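Local coordinates for hypothetical protein ST1511 (Sulfolobus tokodaii, PDB 2EKM), which is of unknown function but belongs to the adenosine-specific kinase family and may bind adenosine or a related nucleotide, at residues Thr16-Gly21 with Thr83-Ile88; Glu30-Thr35 with Asn98-Val103; His42-Ile47 with Asp61-Glu66; Ile20-Phe25 with Val106-Ala111. All coordinates share one frame; numbering follows the deposited sequence.

Interaction 1. Residues Thr16-Gly21 with Thr83-Ile88; sequences TNVIIG and TFVIYI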
loop_
_atom_site.group_PDB
_atom_site.type_symbol
_atom_site.label_atom_id
_atom_site.label_comp_id
_atom_site.label_asym_id
_atom_site.label_seq_id
_atom_site.Cartn_x
_atom_site.Cartn_y
_atom_site.Cartn_z
ATOM N N THR A 16 -10.466 -0.437 21.484
ATOM C CA THR A 16 -10.390 -1.079 20.179
ATOM C C THR A 16 -9.364 -0.441 19.251
ATOM O O THR A 16 -8.849 0.652 19.499
ATOM C CB THR A 16 -11.742 -1.046 19.436
ATOM O OG1 THR A 16 -12.031 0.299 19.039
ATOM C CG2 THR A 16 -12.862 -1.566 20.327
ATOM N N ASN A 17 -9.080 -1.159 18.175
ATOM C CA ASN A 17 -8.164 -0.707 17.143
ATOM C C ASN A 17 -8.884 -1.021 15.839
ATOM O O ASN A 17 -9.635 -1.996 15.760
ATOM C CB ASN A 17 -6.850 -1.482 17.211
ATOM C CG ASN A 17 -5.819 -0.816 18.105
ATOM O OD1 ASN A 17 -5.047 0.031 17.653
ATOM N ND2 ASN A 17 -5.805 -1.194 19.381
ATOM N N VAL A 18 -8.679 -0.192 14.825
ATOM C CA VAL A 18 -9.321 -0.433 13.549
ATOM C C VAL A 18 -8.244 -0.576 12.483
ATOM O O VAL A 18 -7.206 0.080 12.545
ATOM C CB VAL A 18 -10.291 0.724 13.180
ATOM C CG1 VAL A 18 -9.507 1.996 12.867
ATOM C CG2 VAL A 18 -11.171 0.314 12.004
ATOM N N ILE A 19 -8.484 -1.470 11.535
ATOM C CA ILE A 19 -7.566 -1.707 10.428
ATOM C C ILE A 19 -8.404 -1.616 9.158
ATOM O O ILE A 19 -9.378 -2.355 8.988
ATOM C CB ILE A 19 -6.916 -3.107 10.506
ATOM C CG1 ILE A 19 -6.075 -3.224 11.780
ATOM C CG2 ILE A 19 -6.023 -3.331 9.281
ATOM C CD1 ILE A 19 -5.523 -4.613 12.022
ATOM N N ILE A 20 -8.026 -0.702 8.272
ATOM C CA ILE A 20 -8.757 -0.498 7.031
ATOM C C ILE A 20 -7.851 -0.709 5.823
ATOM O O ILE A 20 -6.716 -0.231 5.792
ATOM C CB ILE A 20 -9.353 0.930 6.986
ATOM C CG1 ILE A 20 -10.166 1.182 8.261
ATOM C CG2 ILE A 20 -10.238 1.091 5.757
ATOM C CD1 ILE A 20 -10.694 2.599 8.399
ATOM N N GLY A 21 -8.357 -1.435 4.832
ATOM C CA GLY A 21 -7.566 -1.685 3.644
ATOM C C GLY A 21 -8.398 -1.899 2.398
ATOM O O GLY A 21 -9.571 -1.531 2.340
ATOM N N THR A 83 -13.367 -2.119 -0.204
ATOM C CA THR A 83 -12.736 -1.677 1.032
ATOM C C THR A 83 -13.079 -2.691 2.122
ATOM O O THR A 83 -14.201 -3.199 2.170
ATOM C CB THR A 83 -13.282 -0.297 1.486
ATOM O OG1 THR A 83 -13.035 0.680 0.471
ATOM C CG2 THR A 83 -12.607 0.146 2.779
ATOM N N PHE A 84 -12.114 -3.015 2.976
ATOM C CA PHE A 84 -12.394 -3.920 4.076
ATOM C C PHE A 84 -12.049 -3.185 5.365
ATOM O O PHE A 84 -11.146 -2.343 5.392
ATOM C CB PHE A 84 -11.633 -5.257 3.935
ATOM C CG PHE A 84 -10.145 -5.173 4.170
ATOM C CD1 PHE A 84 -9.629 -5.128 5.461
ATOM C CD2 PHE A 84 -9.258 -5.215 3.100
ATOM C CE1 PHE A 84 -8.249 -5.131 5.683
ATOM C CE2 PHE A 84 -7.879 -5.219 3.311
ATOM C CZ PHE A 84 -7.375 -5.179 4.608
ATOM N N VAL A 85 -12.806 -3.477 6.416
ATOM C CA VAL A 85 -12.613 -2.844 7.710
ATOM C C VAL A 85 -12.591 -3.907 8.795
ATOM O O VAL A 85 -13.453 -4.787 8.829
ATOM C CB VAL A 85 -13.758 -1.845 8.027
ATOM C CG1 VAL A 85 -13.576 -1.263 9.430
ATOM C CG2 VAL A 85 -13.777 -0.728 6.995
ATOM N N ILE A 86 -11.596 -3.820 9.671
ATOM C CA ILE A 86 -11.458 -4.758 10.776
ATOM C C ILE A 86 -11.355 -4.004 12.098
ATOM O O ILE A 86 -10.609 -3.032 12.216
ATOM C CB ILE A 86 -10.177 -5.625 10.649
ATOM C CG1 ILE A 86 -10.223 -6.477 9.378
ATOM C CG2 ILE A 86 -10.048 -6.526 11.867
ATOM C CD1 ILE A 86 -8.924 -7.236 9.115
ATOM N N TYR A 87 -12.123 -4.454 13.083
ATOM C CA TYR A 87 -12.091 -3.877 14.419
ATOM C C TYR A 87 -11.638 -5.010 15.325
ATOM O O TYR A 87 -12.127 -6.132 15.200
ATOM C CB TYR A 87 -13.481 -3.396 14.844
ATOM C CG TYR A 87 -13.812 -1.995 14.391
ATOM C CD1 TYR A 87 -13.460 -0.891 15.166
ATOM C CD2 TYR A 87 -14.469 -1.768 13.184
ATOM C CE1 TYR A 87 -13.753 0.404 14.748
ATOM C CE2 TYR A 87 -14.765 -0.477 12.755
ATOM C CZ TYR A 87 -14.405 0.602 13.543
ATOM O OH TYR A 87 -14.687 1.881 13.123
ATOM N N ILE A 88 -10.699 -4.728 16.221
ATOM C CA ILE A 88 -10.213 -5.752 17.140
ATOM C C ILE A 88 -10.129 -5.224 18.563
ATOM O O ILE A 88 -9.968 -4.027 18.788
ATOM C CB ILE A 88 -8.807 -6.285 16.735
ATOM C CG1 ILE A 88 -7.780 -5.150 16.770
ATOM C CG2 ILE A 88 -8.872 -6.935 15.354
ATOM C CD1 ILE A 88 -6.353 -5.596 16.487
HETATM O O HOH W 1 -7.543 -3.341 20.411
#
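Residues Thr16-Gly21 and Thr83-Ile88 are neighbouring antiparallel strands, with axes 4.6 Å apart and directions 164° from each other. Asn17, Ile19 and Gly21 form hydrogen-bonded pairs with Ile88, Ile86 and Phe84. Each pair has two bonds, so six backbone bonds join the strands. Ile19 N to Ile86 O is a short one, at 2.7 Å. Val18 with Tyr87 and Ile20 with Val85 are the non-hydrogen-bonded pairs between them.

The Val18 and Tyr87 side chains run alongside each other off the same face of the sheet. Val18 has CG2 anti to the backbone N, which puts this methyl over a face of the Tyr87 ring. Val18 CG2 is 3.7 Å from the Tyr87 ring centroid, a CH-pi contact. Val18 CG2 is also 3.9 Å from Val85 CG1. On the other face of the sheet the Phe84 ring folds over Gly21. Gly21 CA is 3.8 Å from the Phe84 ring centroid, and a side chain there would run into the ring at CZ. Ile19 and Ile86 meet between their CB atoms at 4.1 Å. A water links Asn17 ND2 to Ile88 O.

Helix 93-101 lies on the Ile19, Phe84 and Ile86 face through Ile100. Helix 65-78 lies on the Tyr87 face, where Tyr87 OH bonds Thr74 and the carbonyl of Glu11. Strands 108-113 and 44-50 flank the pair in the five-stranded sheet.

Interaction 2. Residues Glu30-Thr35 with Asn98-Val103; sequences EDLYET and NRIKNV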
loop_
_atom_site.group_PDB
_atom_site.type_symbol
_atom_site.label_atom_id
_atom_site.label_comp_id
_atom_site.label_asym_id
_atom_site.label_seq_id
_atom_site.Cartn_x
_atom_site.Cartn_y
_atom_site.Cartn_z
ATOM N N GLU A 30 -13.999 -14.757 4.486
ATOM C CA GLU A 30 -13.626 -15.992 5.172
ATOM C C GLU A 30 -12.126 -16.070 5.438
ATOM O O GLU A 30 -11.708 -16.597 6.463
ATOM C CB GLU A 30 -14.075 -17.228 4.376
ATOM C CG GLU A 30 -15.582 -17.323 4.169
ATOM C CD GLU A 30 -16.048 -18.741 3.860
ATOM O OE1 GLU A 30 -15.350 -19.703 4.246
ATOM O OE2 GLU A 30 -17.123 -18.893 3.245
ATOM N N ASP A 31 -11.317 -15.552 4.516
ATOM C CA ASP A 31 -9.872 -15.578 4.696
ATOM C C ASP A 31 -9.437 -14.675 5.850
ATOM O O ASP A 31 -8.570 -15.013 6.645
ATOM C CB ASP A 31 -9.221 -15.110 3.394
ATOM C CG ASP A 31 -9.093 -16.291 2.442
ATOM O OD1 ASP A 31 -9.793 -17.280 2.660
ATOM O OD2 ASP A 31 -8.307 -16.210 1.502
ATOM N N LEU A 32 -10.054 -13.505 5.955
ATOM C CA LEU A 32 -9.723 -12.603 7.053
ATOM C C LEU A 32 -10.207 -13.226 8.367
ATOM O O LEU A 32 -9.492 -13.219 9.367
ATOM C CB LEU A 32 -10.371 -11.229 6.832
ATOM C CG LEU A 32 -9.709 -10.352 5.759
ATOM C CD1 LEU A 32 -10.525 -9.087 5.525
ATOM C CD2 LEU A 32 -8.291 -10.002 6.197
ATOM N N TYR A 33 -11.416 -13.779 8.358
ATOM C CA TYR A 33 -11.961 -14.397 9.562
ATOM C C TYR A 33 -11.034 -15.509 10.041
ATOM O O TYR A 33 -10.697 -15.586 11.221
ATOM C CB TYR A 33 -13.352 -14.995 9.296
ATOM C CG TYR A 33 -13.841 -15.842 10.453
ATOM C CD1 TYR A 33 -14.469 -15.260 11.557
ATOM C CD2 TYR A 33 -13.573 -17.213 10.495
ATOM C CE1 TYR A 33 -14.810 -16.017 12.678
ATOM C CE2 TYR A 33 -13.905 -17.981 11.614
ATOM C CZ TYR A 33 -14.521 -17.376 12.700
ATOM O OH TYR A 33 -14.819 -18.124 13.810
ATOM N N GLU A 34 -10.629 -16.370 9.111
ATOM C CA GLU A 34 -9.759 -17.492 9.426
ATOM C C GLU A 34 -8.403 -17.117 10.010
ATOM O O GLU A 34 -7.989 -17.673 11.026
ATOM C CB GLU A 34 -9.559 -18.358 8.178
ATOM C CG GLU A 34 -10.762 -19.221 7.839
ATOM C CD GLU A 34 -10.591 -20.009 6.549
ATOM O OE1 GLU A 34 -9.452 -20.401 6.224
ATOM O OE2 GLU A 34 -11.605 -20.250 5.867
ATOM N N THR A 35 -7.710 -16.171 9.380
ATOM C CA THR A 35 -6.394 -15.788 9.861
ATOM C C THR A 35 -6.446 -15.081 11.221
ATOM O O THR A 35 -5.516 -15.195 12.021
ATOM C CB THR A 35 -5.656 -14.917 8.804
ATOM O OG1 THR A 35 -4.243 -14.953 9.060
ATOM C CG2 THR A 35 -6.160 -13.476 8.833
ATOM N N ASN A 98 0.735 -8.465 9.977
ATOM C CA ASN A 98 1.436 -9.267 8.978
ATOM C C ASN A 98 0.561 -10.386 8.399
ATOM O O ASN A 98 0.673 -10.714 7.216
ATOM C CB ASN A 98 2.747 -9.830 9.547
ATOM C CG ASN A 98 3.856 -8.784 9.589
ATOM O OD1 ASN A 98 3.798 -7.784 8.878
ATOM N ND2 ASN A 98 4.873 -9.020 10.406
ATOM N N ARG A 99 -0.311 -10.974 9.215
ATOM C CA ARG A 99 -1.202 -12.027 8.707
ATOM C C ARG A 99 -2.114 -11.437 7.640
ATOM O O ARG A 99 -2.343 -12.043 6.590
ATOM C CB ARG A 99 -2.066 -12.609 9.834
ATOM C CG ARG A 99 -1.326 -13.574 10.731
ATOM C CD ARG A 99 -2.191 -14.036 11.901
ATOM N NE ARG A 99 -1.551 -15.147 12.594
ATOM C CZ ARG A 99 -1.976 -16.405 12.548
ATOM N NH1 ARG A 99 -3.059 -16.722 11.852
ATOM N NH2 ARG A 99 -1.292 -17.353 13.167
ATOM N N ILE A 100 -2.625 -10.243 7.917
ATOM C CA ILE A 100 -3.521 -9.555 6.996
ATOM C C ILE A 100 -2.833 -9.221 5.672
ATOM O O ILE A 100 -3.413 -9.416 4.599
ATOM C CB ILE A 100 -4.078 -8.265 7.653
ATOM C CG1 ILE A 100 -4.949 -8.646 8.861
ATOM C CG2 ILE A 100 -4.882 -7.457 6.637
ATOM C CD1 ILE A 100 -5.351 -7.468 9.755
ATOM N N LYS A 101 -1.597 -8.726 5.743
ATOM C CA LYS A 101 -0.840 -8.387 4.536
ATOM C C LYS A 101 -0.684 -9.619 3.655
ATOM O O LYS A 101 -0.666 -9.516 2.426
ATOM C CB LYS A 101 0.568 -7.898 4.883
ATOM C CG LYS A 101 0.656 -6.618 5.674
ATOM C CD LYS A 101 2.088 -6.425 6.154
ATOM C CE LYS A 101 2.214 -5.240 7.083
ATOM N NZ LYS A 101 3.600 -5.123 7.623
ATOM N N ASN A 102 -0.563 -10.779 4.295
ATOM C CA ASN A 102 -0.362 -12.048 3.594
ATOM C C ASN A 102 -1.618 -12.724 3.051
ATOM O O ASN A 102 -1.523 -13.762 2.396
ATOM C CB ASN A 102 0.384 -13.028 4.509
ATOM C CG ASN A 102 1.739 -12.497 4.954
ATOM O OD1 ASN A 102 2.384 -13.068 5.835
ATOM N ND2 ASN A 102 2.179 -11.404 4.344
ATOM N N VAL A 103 -2.791 -12.164 3.331
ATOM C CA VAL A 103 -4.025 -12.741 2.809
ATOM C C VAL A 103 -3.988 -12.514 1.300
ATOM O O VAL A 103 -3.875 -11.375 0.845
ATOM C CB VAL A 103 -5.269 -12.061 3.428
ATOM C CG1 VAL A 103 -6.524 -12.461 2.661
ATOM C CG2 VAL A 103 -5.403 -12.477 4.890
HETATM O O HOH W 2 -2.670 -14.632 6.772
#
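Thr35 and Arg99 meet where two helices, 28-37 and 93-101, lie on one face of the five-stranded sheet. The two side chains overlap lengthwise, each running toward the other's helix. Arg99 is extended from CG to NE and reaches the last turn of helix 28-37. Arg99 NH1 is 2.9 Å from Thr35 O, but the N-H to O angle is 124° and the bond is weak. NH1 has a second partner in Ser38 OG. The C-terminal end of helix 28-37, where Thr35 O lies, would probably favour the positive guanidinium. Thr35 OG1 is anti to the backbone N (chi1 -159°), which sets it 3.3 Å from Arg99 CB. A water 2.8 Å from Thr35 OG1 donates to Arg99 O, so it ties the two helices together.

An alanine at Arg99 would probably leave Thr35 O and Ser38 without their shared NH1 partner and open a gap beside Thr35 OG1.

Beside this polar pair the contact is mostly apolar. Val103, just past helix 93-101, puts CG2 4.0 Å from Leu32 CD2 and 4.1 Å from Thr35 CG2. Val103 CG1 touches Asp31 CB at 3.9 Å. Asp31 itself is salt-bridged to Lys27 and to Lys161 of the second subunit. Leu32 and Ile100 both rest on Phe84 and Ile86. Such a pair of helices, with apolar side chains like Leu32 and Ile100 facing the strands, is typical of layered alpha/beta folds.

Interaction 3. Residues His42-Ile47 with Asp61-Glu66; sequences HLKFGI and DGNDEE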
loop_
_atom_site.group_PDB
_atom_site.type_symbol
_atom_site.label_atom_id
_atom_site.label_comp_id
_atom_site.label_asym_id
_atom_site.label_seq_id
_atom_site.Cartn_x
_atom_site.Cartn_y
_atom_site.Cartn_z
ATOM N N HIS A 42 -8.024 -15.717 22.017
ATOM C CA HIS A 42 -8.719 -14.683 22.803
ATOM C C HIS A 42 -8.981 -13.378 22.021
ATOM O O HIS A 42 -9.681 -12.492 22.489
ATOM C CB HIS A 42 -7.882 -14.383 24.053
ATOM C CG HIS A 42 -7.854 -15.580 24.963
ATOM N ND1 HIS A 42 -8.957 -16.262 25.340
ATOM C CD2 HIS A 42 -6.743 -16.147 25.600
ATOM C CE1 HIS A 42 -8.524 -17.220 26.185
ATOM N NE2 HIS A 42 -7.199 -17.172 26.359
ATOM N N LEU A 43 -8.445 -13.249 20.813
ATOM C CA LEU A 43 -8.689 -12.039 20.040
ATOM C C LEU A 43 -10.169 -11.920 19.683
ATOM O O LEU A 43 -10.797 -12.896 19.275
ATOM C CB LEU A 43 -7.863 -12.040 18.751
ATOM C CG LEU A 43 -8.065 -10.803 17.861
ATOM C CD1 LEU A 43 -7.391 -9.586 18.501
ATOM C CD2 LEU A 43 -7.485 -11.063 16.478
ATOM N N LYS A 44 -10.722 -10.723 19.854
ATOM C CA LYS A 44 -12.116 -10.456 19.508
ATOM C C LYS A 44 -12.036 -9.589 18.263
ATOM O O LYS A 44 -11.240 -8.646 18.210
ATOM C CB LYS A 44 -12.829 -9.683 20.626
ATOM C CG LYS A 44 -12.804 -10.376 21.980
ATOM C CD LYS A 44 -13.390 -11.784 21.897
ATOM C CE LYS A 44 -13.277 -12.503 23.236
ATOM N NZ LYS A 44 -13.748 -13.910 23.155
ATOM N N PHE A 45 -12.853 -9.890 17.263
ATOM C CA PHE A 45 -12.794 -9.109 16.040
ATOM C C PHE A 45 -14.092 -9.068 15.241
ATOM O O PHE A 45 -14.974 -9.908 15.413
ATOM C CB PHE A 45 -11.653 -9.642 15.168
ATOM C CG PHE A 45 -11.782 -11.105 14.819
ATOM C CD1 PHE A 45 -12.527 -11.510 13.716
ATOM C CD2 PHE A 45 -11.177 -12.080 15.611
ATOM C CE1 PHE A 45 -12.669 -12.868 13.406
ATOM C CE2 PHE A 45 -11.315 -13.442 15.309
ATOM C CZ PHE A 45 -12.062 -13.832 14.204
ATOM N N GLY A 46 -14.188 -8.058 14.383
ATOM C CA GLY A 46 -15.337 -7.875 13.518
ATOM C C GLY A 46 -14.796 -7.486 12.154
ATOM O O GLY A 46 -13.880 -6.664 12.068
ATOM N N ILE A 47 -15.364 -8.060 11.096
ATOM C CA ILE A 47 -14.901 -7.807 9.731
ATOM C C ILE A 47 -16.006 -7.374 8.772
ATOM O O ILE A 47 -17.086 -7.954 8.765
ATOM C CB ILE A 47 -14.277 -9.083 9.124
ATOM C CG1 ILE A 47 -13.174 -9.610 10.039
ATOM C CG2 ILE A 47 -13.752 -8.794 7.715
ATOM C CD1 ILE A 47 -12.830 -11.072 9.784
ATOM N N ASP A 61 -18.290 -10.867 9.050
ATOM C CA ASP A 61 -18.121 -12.002 9.949
ATOM C C ASP A 61 -17.285 -11.523 11.130
ATOM O O ASP A 61 -16.832 -10.377 11.154
ATOM C CB ASP A 61 -17.415 -13.171 9.262
ATOM C CG ASP A 61 -17.794 -14.517 9.874
ATOM O OD1 ASP A 61 -17.997 -14.582 11.104
ATOM O OD2 ASP A 61 -17.882 -15.513 9.126
ATOM N N GLY A 62 -17.087 -12.400 12.106
ATOM C CA GLY A 62 -16.318 -12.044 13.285
ATOM C C GLY A 62 -16.805 -12.870 14.461
ATOM O O GLY A 62 -17.640 -13.754 14.283
ATOM N N ASN A 63 -16.287 -12.595 15.655
ATOM C CA ASN A 63 -16.703 -13.332 16.846
ATOM C C ASN A 63 -17.180 -12.386 17.943
ATOM O O ASN A 63 -17.285 -12.774 19.106
ATOM C CB ASN A 63 -15.553 -14.203 17.376
ATOM C CG ASN A 63 -14.348 -13.387 17.802
ATOM O OD1 ASN A 63 -14.380 -12.156 17.795
ATOM N ND2 ASN A 63 -13.275 -14.074 18.180
ATOM N N ASP A 64 -17.461 -11.142 17.563
ATOM C CA ASP A 64 -17.942 -10.132 18.499
ATOM C C ASP A 64 -18.970 -9.263 17.787
ATOM O O ASP A 64 -18.644 -8.529 16.854
ATOM C CB ASP A 64 -16.793 -9.254 19.003
ATOM C CG ASP A 64 -17.239 -8.287 20.090
ATOM O OD1 ASP A 64 -17.922 -7.290 19.761
ATOM O OD2 ASP A 64 -16.917 -8.530 21.273
ATOM N N GLU A 65 -20.212 -9.349 18.246
ATOM C CA GLU A 65 -21.322 -8.610 17.660
ATOM C C GLU A 65 -21.091 -7.101 17.567
ATOM O O GLU A 65 -21.368 -6.488 16.535
ATOM C CB GLU A 65 -22.593 -8.902 18.462
ATOM C CG GLU A 65 -23.885 -8.553 17.753
ATOM C CD GLU A 65 -25.102 -9.097 18.482
ATOM O OE1 GLU A 65 -25.182 -10.334 18.662
ATOM O OE2 GLU A 65 -25.976 -8.294 18.876
ATOM N N GLU A 66 -20.588 -6.502 18.639
ATOM C CA GLU A 66 -20.349 -5.065 18.645
ATOM C C GLU A 66 -19.235 -4.646 17.683
ATOM O O GLU A 66 -19.322 -3.592 17.052
ATOM C CB GLU A 66 -20.032 -4.588 20.068
ATOM C CG GLU A 66 -21.190 -4.787 21.046
ATOM C CD GLU A 66 -20.890 -4.256 22.441
ATOM O OE1 GLU A 66 -19.876 -4.683 23.037
ATOM O OE2 GLU A 66 -21.671 -3.415 22.945
#
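Asn63, Phe45 and Asp61 carry this contact, at the end of the hairpin of strands 44-50 and 57-62. The Asn63 amide uses both its ends. Asn63 ND2 donates to Leu43 O at 3.0 Å, nearly straight at 170° and in the amide plane. Asn63 OD1 accepts Phe45 N at 2.8 Å. The backbone N of Asn63 donates to Phe45 O at 3.0 Å. The amide also lies across the Phe45 ring. Asn63 OD1 lies over one face of the Phe45 ring, and Asn63 ND2 is 3.5 Å from Phe45 CE2. Ring and amide planes are 36° apart.

Asp61 pairs with Ile47 by two backbone bonds. Asp61 OD1 accepts the N of the next residue, Gly62, at 2.6 Å, using the anti lone pair. Gly62 lies opposite Gly46, and its backbone angles call for glycine.

Asp64 then caps helix 65-78 by bonding Leu67 N. Asn63 thus stands in for strand backbone beyond Gly62. Its side chain supplies an acceptor and a donor to strand 44-50 where the partner chain turns away into the helix.

Interaction 4. Residues Ile20-Phe25 with Val106-Ala111; sequences IGQSHF and VVRIFA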
loop_
_atom_site.group_PDB
_atom_site.type_symbol
_atom_site.label_atom_id
_atom_site.label_comp_id
_atom_site.label_asym_id
_atom_site.label_seq_id
_atom_site.Cartn_x
_atom_site.Cartn_y
_atom_site.Cartn_z
ATOM N N ILE A 20 -8.026 -0.702 8.272
ATOM C CA ILE A 20 -8.757 -0.498 7.031
ATOM C C ILE A 20 -7.851 -0.709 5.823
ATOM O O ILE A 20 -6.716 -0.231 5.792
ATOM C CB ILE A 20 -9.353 0.930 6.986
ATOM C CG1 ILE A 20 -10.166 1.182 8.261
ATOM C CG2 ILE A 20 -10.238 1.091 5.757
ATOM C CD1 ILE A 20 -10.694 2.599 8.399
ATOM N N GLY A 21 -8.357 -1.435 4.832
ATOM C CA GLY A 21 -7.566 -1.685 3.644
ATOM C C GLY A 21 -8.398 -1.899 2.398
ATOM O O GLY A 21 -9.571 -1.531 2.340
ATOM N N GLN A 22 -7.779 -2.508 1.397
ATOM C CA GLN A 22 -8.439 -2.781 0.131
ATOM C C GLN A 22 -8.160 -4.223 -0.259
ATOM O O GLN A 22 -7.042 -4.721 -0.087
ATOM C CB GLN A 22 -7.899 -1.843 -0.943
ATOM C CG GLN A 22 -8.606 -1.923 -2.274
ATOM C CD GLN A 22 -7.965 -1.002 -3.288
ATOM O OE1 GLN A 22 -7.628 0.140 -2.973
ATOM N NE2 GLN A 22 -7.790 -1.489 -4.511
ATOM N N SER A 23 -9.175 -4.882 -0.800
ATOM C CA SER A 23 -9.057 -6.274 -1.197
ATOM C C SER A 23 -9.872 -6.529 -2.468
ATOM O O SER A 23 -10.265 -5.593 -3.163
ATOM C CB SER A 23 -9.577 -7.158 -0.057
ATOM O OG SER A 23 -9.371 -8.524 -0.331
ATOM N N HIS A 24 -10.107 -7.801 -2.772
ATOM C CA HIS A 24 -10.902 -8.178 -3.934
ATOM C C HIS A 24 -11.380 -9.610 -3.729
ATOM O O HIS A 24 -10.808 -10.345 -2.926
ATOM C CB HIS A 24 -10.072 -8.073 -5.217
ATOM C CG HIS A 24 -9.138 -9.221 -5.428
ATOM N ND1 HIS A 24 -9.386 -10.221 -6.345
ATOM C CD2 HIS A 24 -7.970 -9.545 -4.823
ATOM C CE1 HIS A 24 -8.411 -11.111 -6.294
ATOM N NE2 HIS A 24 -7.540 -10.724 -5.379
ATOM N N PHE A 25 -12.429 -9.991 -4.451
ATOM C CA PHE A 25 -13.013 -11.331 -4.367
ATOM C C PHE A 25 -13.738 -11.543 -3.043
ATOM O O PHE A 25 -13.258 -11.145 -1.980
ATOM C CB PHE A 25 -11.940 -12.415 -4.539
ATOM C CG PHE A 25 -12.501 -13.781 -4.855
ATOM C CD1 PHE A 25 -13.669 -13.915 -5.604
ATOM C CD2 PHE A 25 -11.860 -14.932 -4.412
ATOM C CE1 PHE A 25 -14.190 -15.178 -5.903
ATOM C CE2 PHE A 25 -12.374 -16.202 -4.706
ATOM C CZ PHE A 25 -13.540 -16.322 -5.452
ATOM N N VAL A 106 -5.980 -9.572 -0.200
ATOM C CA VAL A 106 -5.607 -8.222 0.219
ATOM C C VAL A 106 -4.666 -7.520 -0.763
ATOM O O VAL A 106 -3.616 -8.042 -1.114
ATOM C CB VAL A 106 -4.965 -8.251 1.635
ATOM C CG1 VAL A 106 -4.434 -6.871 2.020
ATOM C CG2 VAL A 106 -6.001 -8.706 2.658
ATOM N N VAL A 107 -5.053 -6.324 -1.198
ATOM C CA VAL A 107 -4.249 -5.545 -2.130
ATOM C C VAL A 107 -3.314 -4.605 -1.367
ATOM O O VAL A 107 -2.136 -4.451 -1.713
ATOM C CB VAL A 107 -5.152 -4.713 -3.067
ATOM C CG1 VAL A 107 -4.302 -3.855 -3.996
ATOM C CG2 VAL A 107 -6.037 -5.640 -3.879
ATOM N N ARG A 108 -3.845 -3.986 -0.321
ATOM C CA ARG A 108 -3.069 -3.066 0.499
ATOM C C ARG A 108 -3.859 -2.669 1.734
ATOM O O ARG A 108 -5.060 -2.942 1.827
ATOM C CB ARG A 108 -2.720 -1.808 -0.291
ATOM C CG ARG A 108 -3.931 -1.094 -0.862
ATOM C CD ARG A 108 -3.532 0.239 -1.455
ATOM N NE ARG A 108 -4.589 0.773 -2.297
ATOM C CZ ARG A 108 -4.602 2.005 -2.788
ATOM N NH1 ARG A 108 -3.607 2.840 -2.515
ATOM N NH2 ARG A 108 -5.608 2.396 -3.558
ATOM N N ILE A 109 -3.175 -2.019 2.671
ATOM C CA ILE A 109 -3.792 -1.570 3.909
ATOM C C ILE A 109 -3.631 -0.052 4.006
ATOM O O ILE A 109 -2.545 0.472 3.757
ATOM C CB ILE A 109 -3.117 -2.246 5.118
ATOM C CG1 ILE A 109 -3.142 -3.766 4.922
ATOM C CG2 ILE A 109 -3.827 -1.852 6.414
ATOM C CD1 ILE A 109 -2.384 -4.538 5.989
ATOM N N PHE A 110 -4.714 0.641 4.362
ATOM C CA PHE A 110 -4.700 2.097 4.473
ATOM C C PHE A 110 -4.325 2.608 5.867
ATOM O O PHE A 110 -3.688 3.657 5.997
ATOM C CB PHE A 110 -6.072 2.673 4.082
ATOM C CG PHE A 110 -6.470 2.407 2.645
ATOM C CD1 PHE A 110 -5.691 2.875 1.591
ATOM C CD2 PHE A 110 -7.639 1.712 2.352
ATOM C CE1 PHE A 110 -6.073 2.655 0.256
ATOM C CE2 PHE A 110 -8.031 1.487 1.030
ATOM C CZ PHE A 110 -7.246 1.959 -0.020
ATOM N N ALA A 111 -4.718 1.877 6.904
ATOM C CA ALA A 111 -4.418 2.306 8.258
ATOM C C ALA A 111 -4.629 1.215 9.301
ATOM O O ALA A 111 -5.421 0.297 9.110
ATOM C CB ALA A 111 -5.277 3.526 8.615
#
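Gln22 is extended, with CG anti to the backbone N (chi1 -174°), while Arg108 holds CG between its N and carbonyl carbon (chi1 56°). Their ends therefore meet beside an antiparallel strand pair broken by two classic beta bulges. Gln22 OE1 accepts Arg108 NE at 3.2 Å and NH2 at 3.1 Å. It lies at the guanidinium edge, near that plane, and the amide is turned 70° to it. NE comes from well above the amide plane. Phe110 CE1 sits over the centre of a guanidinium face, and Phe110 CZ is 3.5 Å from Gln22 OE1.

A leucine at Arg108 would probably leave Gln22 OE1 without its two donors and the amide less fixed. Gln22 NE2 bonds Phe110 O of the second subunit, so the pair lies at a trimer contact.

In the first bulge Ile20 O takes both Phe110 N and Ala111 N. In the second, Gln22 O accepts Val107 N at 2.8 Å and Arg108 N at 3.3 Å, both from the same face of its plane.

How the interactions relate
From the N terminus, strand 16-22 opens both interaction 1 and interaction 4, which share Ile20 and Gly21. Helix 28-37 then starts interaction 2. Interaction 3 closes a short hairpin loop next, and it is nested inside the loops of all the others. Strand 83-89 closes interaction 1. Helix 93-101 closes interaction 2, which crosses interaction 1 and is nested inside interaction 4. Strand 108-113 closes interaction 4 last. Interactions 1, 3 and 4 build one five-stranded sheet, with Tyr87 O close to Gly46 N between 1 and 3. Interaction 2 sets its helices on that sheet: Ile100 packs on Ile19, Ile86 and Ile109, and Tyr33 on Phe45.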